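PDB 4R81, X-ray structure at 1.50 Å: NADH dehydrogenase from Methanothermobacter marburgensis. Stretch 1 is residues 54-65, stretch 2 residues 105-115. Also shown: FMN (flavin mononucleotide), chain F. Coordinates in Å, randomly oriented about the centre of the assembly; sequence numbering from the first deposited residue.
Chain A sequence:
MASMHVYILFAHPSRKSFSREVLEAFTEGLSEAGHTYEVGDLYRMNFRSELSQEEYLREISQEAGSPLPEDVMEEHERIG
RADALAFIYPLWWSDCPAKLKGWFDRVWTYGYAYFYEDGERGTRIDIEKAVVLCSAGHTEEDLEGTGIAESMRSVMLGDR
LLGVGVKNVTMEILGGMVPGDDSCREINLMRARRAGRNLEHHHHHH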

# COMPACT_ATOMS: atom_id res chain seq x y z
N GLU A 54 -11.09 11.45 -12.80
CA GLU A 54 -11.46 11.04 -14.15
C GLU A 54 -11.16 9.56 -14.39
O GLU A 54 -11.98 8.84 -14.97
CB GLU A 54 -10.76 11.91 -15.19
CG GLU A 54 -11.24 13.36 -15.20
CD GLU A 54 -10.58 14.22 -14.13
OE1 GLU A 54 -9.75 13.71 -13.35
OE2 GLU A 54 -10.89 15.43 -14.07
N GLU A 55 -10.01 9.09 -13.93
CA GLU A 55 -9.66 7.68 -14.04
C GLU A 55 -10.59 6.82 -13.19
O GLU A 55 -11.01 5.74 -13.60
CB GLU A 55 -8.22 7.45 -13.60
CG GLU A 55 -7.16 8.11 -14.45
CD GLU A 55 -5.79 7.95 -13.83
OE1 GLU A 55 -5.48 8.70 -12.89
OE2 GLU A 55 -5.03 7.06 -14.26
N TYR A 56 -10.89 7.31 -11.99
CA TYR A 56 -11.79 6.60 -11.09
C TYR A 56 -13.15 6.35 -11.75
O TYR A 56 -13.66 5.23 -11.73
CB TYR A 56 -11.98 7.39 -9.78
CG TYR A 56 -13.13 6.88 -8.95
CD1 TYR A 56 -12.98 5.76 -8.15
CD2 TYR A 56 -14.37 7.51 -8.99
CE1 TYR A 56 -14.04 5.28 -7.39
CE2 TYR A 56 -15.43 7.04 -8.24
CZ TYR A 56 -15.26 5.93 -7.44
OH TYR A 56 -16.31 5.45 -6.70
N LEU A 57 -13.72 7.40 -12.33
CA LEU A 57 -15.01 7.26 -13.00
C LEU A 57 -14.95 6.22 -14.10
O LEU A 57 -15.89 5.44 -14.27
CB LEU A 57 -15.49 8.59 -13.57
CG LEU A 57 -15.99 9.59 -12.54
CD1 LEU A 57 -16.47 10.84 -13.24
CD2 LEU A 57 -17.11 8.98 -11.72
N ARG A 58 -13.84 6.21 -14.83
CA ARG A 58 -13.64 5.27 -15.92
C ARG A 58 -13.60 3.84 -15.40
O ARG A 58 -14.23 2.95 -15.96
CB ARG A 58 -12.34 5.62 -16.68
CG ARG A 58 -12.11 4.83 -17.97
CD ARG A 58 -11.19 3.63 -17.75
NE ARG A 58 -10.92 2.88 -18.98
CZ ARG A 58 -10.60 1.59 -19.00
NH1 ARG A 58 -10.50 0.90 -17.86
NH2 ARG A 58 -10.37 0.98 -20.16
N GLU A 59 -12.87 3.63 -14.31
CA GLU A 59 -12.75 2.30 -13.71
C GLU A 59 -14.08 1.79 -13.15
O GLU A 59 -14.43 0.62 -13.33
CB GLU A 59 -11.67 2.31 -12.63
CG GLU A 59 -10.29 2.64 -13.19
CD GLU A 59 -9.88 1.69 -14.30
OE1 GLU A 59 -9.88 0.46 -14.06
OE2 GLU A 59 -9.56 2.17 -15.41
N ILE A 60 -14.82 2.66 -12.47
CA ILE A 60 -16.12 2.29 -11.90
C ILE A 60 -17.14 1.95 -12.99
O ILE A 60 -18.01 1.10 -12.79
CB ILE A 60 -16.67 3.40 -10.97
CG1 ILE A 60 -15.82 3.46 -9.70
CG2 ILE A 60 -18.13 3.16 -10.61
CD1 ILE A 60 -15.90 2.19 -8.85
N SER A 61 -17.02 2.62 -14.14
CA SER A 61 -17.95 2.41 -15.24
C SER A 61 -17.87 0.99 -15.78
O SER A 61 -18.86 0.45 -16.29
CB SER A 61 -17.68 3.41 -16.37
OG SER A 61 -16.60 2.99 -17.18
N GLN A 62 -16.69 0.39 -15.66
CA GLN A 62 -16.45 -0.98 -16.11
C GLN A 62 -16.77 -1.15 -17.59
O GLN A 62 -17.56 -2.01 -17.99
CB GLN A 62 -17.19 -2.00 -15.23
CG GLN A 62 -16.87 -1.84 -13.75
CD GLN A 62 -17.06 -3.11 -12.95
OE1 GLN A 62 -17.91 -3.94 -13.27
NE2 GLN A 62 -16.27 -3.26 -11.88
N GLU A 63 -16.16 -0.28 -18.39
CA GLU A 63 -16.21 -0.37 -19.85
C GLU A 63 -14.80 -0.67 -20.33
O GLU A 63 -13.92 0.18 -20.23
CB GLU A 63 -16.68 0.96 -20.44
CG GLU A 63 -18.09 1.37 -20.05
CD GLU A 63 -19.14 0.42 -20.58
OE1 GLU A 63 -18.87 -0.24 -21.61
OE2 GLU A 63 -20.24 0.32 -19.97
N ALA A 64 -14.60 -1.87 -20.85
CA ALA A 64 -13.26 -2.32 -21.25
C ALA A 64 -12.64 -1.49 -22.37
O ALA A 64 -11.42 -1.38 -22.47
CB ALA A 64 -13.30 -3.80 -21.64
N GLY A 65 -13.49 -0.88 -23.19
CA GLY A 65 -13.02 -0.16 -24.37
C GLY A 65 -12.83 1.33 -24.18
O GLY A 65 -12.45 2.03 -25.12
N ASP A 105 -2.80 0.85 -8.71
CA ASP A 105 -4.10 1.54 -8.75
C ASP A 105 -4.43 2.02 -10.16
O ASP A 105 -5.56 1.91 -10.62
CB ASP A 105 -4.13 2.76 -7.81
CG ASP A 105 -3.97 2.40 -6.34
OD1 ASP A 105 -4.14 1.22 -5.97
OD2 ASP A 105 -3.69 3.34 -5.55
N ARG A 106 -3.41 2.56 -10.83
CA ARG A 106 -3.59 3.22 -12.13
C ARG A 106 -3.38 2.32 -13.34
O ARG A 106 -3.96 2.56 -14.41
CB ARG A 106 -2.67 4.44 -12.22
CG ARG A 106 -2.93 5.51 -11.17
CD ARG A 106 -2.20 6.81 -11.49
NE ARG A 106 -2.61 7.31 -12.80
CZ ARG A 106 -1.80 7.56 -13.82
NH1 ARG A 106 -0.49 7.40 -13.69
NH2 ARG A 106 -2.30 8.00 -14.97
N VAL A 107 -2.54 1.30 -13.19
CA VAL A 107 -2.14 0.49 -14.34
C VAL A 107 -2.96 -0.78 -14.45
O VAL A 107 -3.22 -1.26 -15.55
CB VAL A 107 -0.60 0.23 -14.34
CG1 VAL A 107 -0.18 -0.65 -15.53
CG2 VAL A 107 0.15 1.57 -14.36
N TRP A 108 -3.42 -1.31 -13.32
CA TRP A 108 -4.25 -2.51 -13.35
C TRP A 108 -5.70 -2.12 -13.65
O TRP A 108 -6.56 -2.12 -12.76
CB TRP A 108 -4.17 -3.25 -12.01
CG TRP A 108 -3.04 -4.28 -11.80
CD1 TRP A 108 -2.91 -5.09 -10.71
CD2 TRP A 108 -1.92 -4.60 -12.66
NE1 TRP A 108 -1.80 -5.88 -10.83
CE2 TRP A 108 -1.17 -5.61 -12.02
CE3 TRP A 108 -1.47 -4.13 -13.91
CZ2 TRP A 108 -0.01 -6.17 -12.57
CZ3 TRP A 108 -0.32 -4.69 -14.46
CH2 TRP A 108 0.40 -5.69 -13.79
N THR A 109 -5.98 -1.79 -14.90
CA THR A 109 -7.26 -1.18 -15.29
C THR A 109 -8.32 -2.19 -15.69
O THR A 109 -8.01 -3.31 -16.11
CB THR A 109 -7.06 -0.17 -16.44
OG1 THR A 109 -6.37 -0.80 -17.52
CG2 THR A 109 -6.24 0.99 -15.95
N TYR A 110 -9.58 -1.79 -15.56
CA TYR A 110 -10.68 -2.64 -15.98
C TYR A 110 -10.59 -2.88 -17.48
O TYR A 110 -10.38 -1.94 -18.26
CB TYR A 110 -12.04 -2.02 -15.62
CG TYR A 110 -13.17 -2.96 -15.94
CD1 TYR A 110 -13.75 -2.98 -17.21
CD2 TYR A 110 -13.64 -3.87 -15.00
CE1 TYR A 110 -14.75 -3.85 -17.52
CE2 TYR A 110 -14.65 -4.75 -15.30
CZ TYR A 110 -15.21 -4.73 -16.56
OH TYR A 110 -16.22 -5.61 -16.88
N GLY A 111 -10.74 -4.14 -17.88
CA GLY A 111 -10.63 -4.52 -19.27
C GLY A 111 -9.24 -5.00 -19.63
O GLY A 111 -9.04 -5.58 -20.70
N TYR A 112 -8.28 -4.77 -18.74
CA TYR A 112 -6.90 -5.18 -18.94
C TYR A 112 -6.45 -6.19 -17.89
O TYR A 112 -6.14 -7.34 -18.20
CB TYR A 112 -5.98 -3.96 -18.92
CG TYR A 112 -4.51 -4.28 -19.07
CD1 TYR A 112 -4.00 -4.75 -20.28
CD2 TYR A 112 -3.62 -4.11 -18.01
CE1 TYR A 112 -2.66 -5.04 -20.43
CE2 TYR A 112 -2.28 -4.40 -18.15
CZ TYR A 112 -1.80 -4.86 -19.36
OH TYR A 112 -0.46 -5.15 -19.50
N ALA A 113 -6.41 -5.75 -16.63
CA ALA A 113 -5.96 -6.60 -15.52
C ALA A 113 -7.08 -7.49 -14.98
O ALA A 113 -6.81 -8.53 -14.37
CB ALA A 113 -5.37 -5.75 -14.40
N TYR A 114 -8.32 -7.06 -15.17
CA TYR A 114 -9.47 -7.82 -14.71
C TYR A 114 -10.71 -7.36 -15.45
O TYR A 114 -10.79 -6.21 -15.87
CB TYR A 114 -9.66 -7.64 -13.19
CG TYR A 114 -10.11 -6.26 -12.75
CD1 TYR A 114 -9.21 -5.20 -12.67
CD2 TYR A 114 -11.44 -6.02 -12.39
CE1 TYR A 114 -9.62 -3.94 -12.26
CE2 TYR A 114 -11.86 -4.77 -11.98
CZ TYR A 114 -10.95 -3.73 -11.91
OH TYR A 114 -11.36 -2.48 -11.50
N PHE A 115 -11.66 -8.28 -15.62
CA PHE A 115 -12.99 -7.94 -16.11
C PHE A 115 -13.95 -9.09 -15.87
O PHE A 115 -13.53 -10.24 -15.81
CB PHE A 115 -12.98 -7.55 -17.59
CG PHE A 115 -12.30 -8.55 -18.48
CD1 PHE A 115 -12.93 -9.74 -18.82
CD2 PHE A 115 -11.05 -8.28 -19.01
CE1 PHE A 115 -12.30 -10.66 -19.65
CE2 PHE A 115 -10.42 -9.18 -19.84
CZ PHE A 115 -11.04 -10.38 -20.16
N1 FMN F . -12.62 -4.19 -3.85
C2 FMN F . -12.12 -5.26 -3.14
O2 FMN F . -12.86 -5.95 -2.44
N3 FMN F . -10.79 -5.57 -3.19
C4 FMN F . -9.92 -4.82 -3.97
O4 FMN F . -8.73 -5.12 -3.99
C4A FMN F . -10.40 -3.75 -4.70
N5 FMN F . -9.55 -2.99 -5.48
C5A FMN F . -10.04 -1.91 -6.18
C6 FMN F . -9.18 -1.13 -6.96
C7 FMN F . -9.68 -0.05 -7.68
C7M FMN F . -8.76 0.79 -8.50
C8 FMN F . -11.03 0.27 -7.62
C8M FMN F . -11.57 1.43 -8.40
C9 FMN F . -11.88 -0.51 -6.85
C9A FMN F . -11.40 -1.60 -6.12
N10 FMN F . -12.25 -2.38 -5.36
C10 FMN F . -11.75 -3.44 -4.63
C1' FMN F . -13.70 -2.04 -5.22
C2' FMN F . -13.76 -0.87 -4.23
O2' FMN F . -13.35 -1.22 -2.91
C3' FMN F . -15.15 -0.28 -4.20
O3' FMN F . -15.40 0.29 -5.48
C4' FMN F . -15.23 0.82 -3.16
O4' FMN F . -15.29 0.27 -1.86
C5' FMN F . -16.46 1.68 -3.39
O5' FMN F . -16.31 2.85 -2.62
P FMN F . -16.41 4.27 -3.36
O1P FMN F . -17.80 4.43 -3.96
O2P FMN F . -16.13 5.33 -2.32
O3P FMN F . -15.40 4.32 -4.47
O HOH W 1 -5.63 4.80 -15.00
O HOH W 2 -8.29 -1.18 -19.69
O HOH W 3 -14.06 -1.50 -11.57
O HOH W 4 -9.82 -0.41 -11.50

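The contact between the two stretches is anchored by a salt bridge between Glu-55 and Arg-106. Arg-106 NE lies 2.8 Å from Glu-55 OE2 and 3.2 Å from Glu-55 OE1, while Arg-106 NH2 donates to Glu-55 OE2 at 3.0 Å. The carboxylate meets the guanidinium at its edge, near its plane, where the N-H groups point. A water extends this link, donating to both Glu-55 OE2 (2.5 Å) and Arg-106 O (2.9 Å).

One helical turn further on, the side chains of Arg-58 and Glu-59 engage the backbone of Tyr-110, just beyond the end of the second helix. Tyr-110 N donates to Glu-59 OE1 at 2.7 Å with a nearly straight geometry (162°), and Arg-58 NH1 donates to Tyr-110 O at 2.9 Å. Both polar backbone groups of this loop residue are thus satisfied by the first helix. The two side chains are themselves joined by a salt bridge, Arg-58 NH1 to Glu-59 OE2 at 2.9 Å, so that NH1 serves both partners. Water reinforces the arrangement: one molecule connects Glu-59 OE1 (2.7 Å) with Tyr-114 OH (2.6 Å), and another joins Arg-58 NH2, Thr-109 OG1 and Tyr-110 O.

Packing centres on Tyr-110, whose CA-to-CB bond points toward the first stretch and which has the largest covered area of any residue in the contact. Gln-62, the first residue to leave the helix and one with positive phi, lies over one ring face; its CB sits 3.7 Å from the Tyr-110 ring centroid, close to the normal, in a CH-pi contact. Ala-64 N approaches the ring edge. Ala-64 CB rests 3.6 Å from Gly-111 CA. The backbones are close here, and a CB on Gly-111 would clash with Ala-64 CA; the glycine's positive phi would also jam such an atom against the preceding carbonyl.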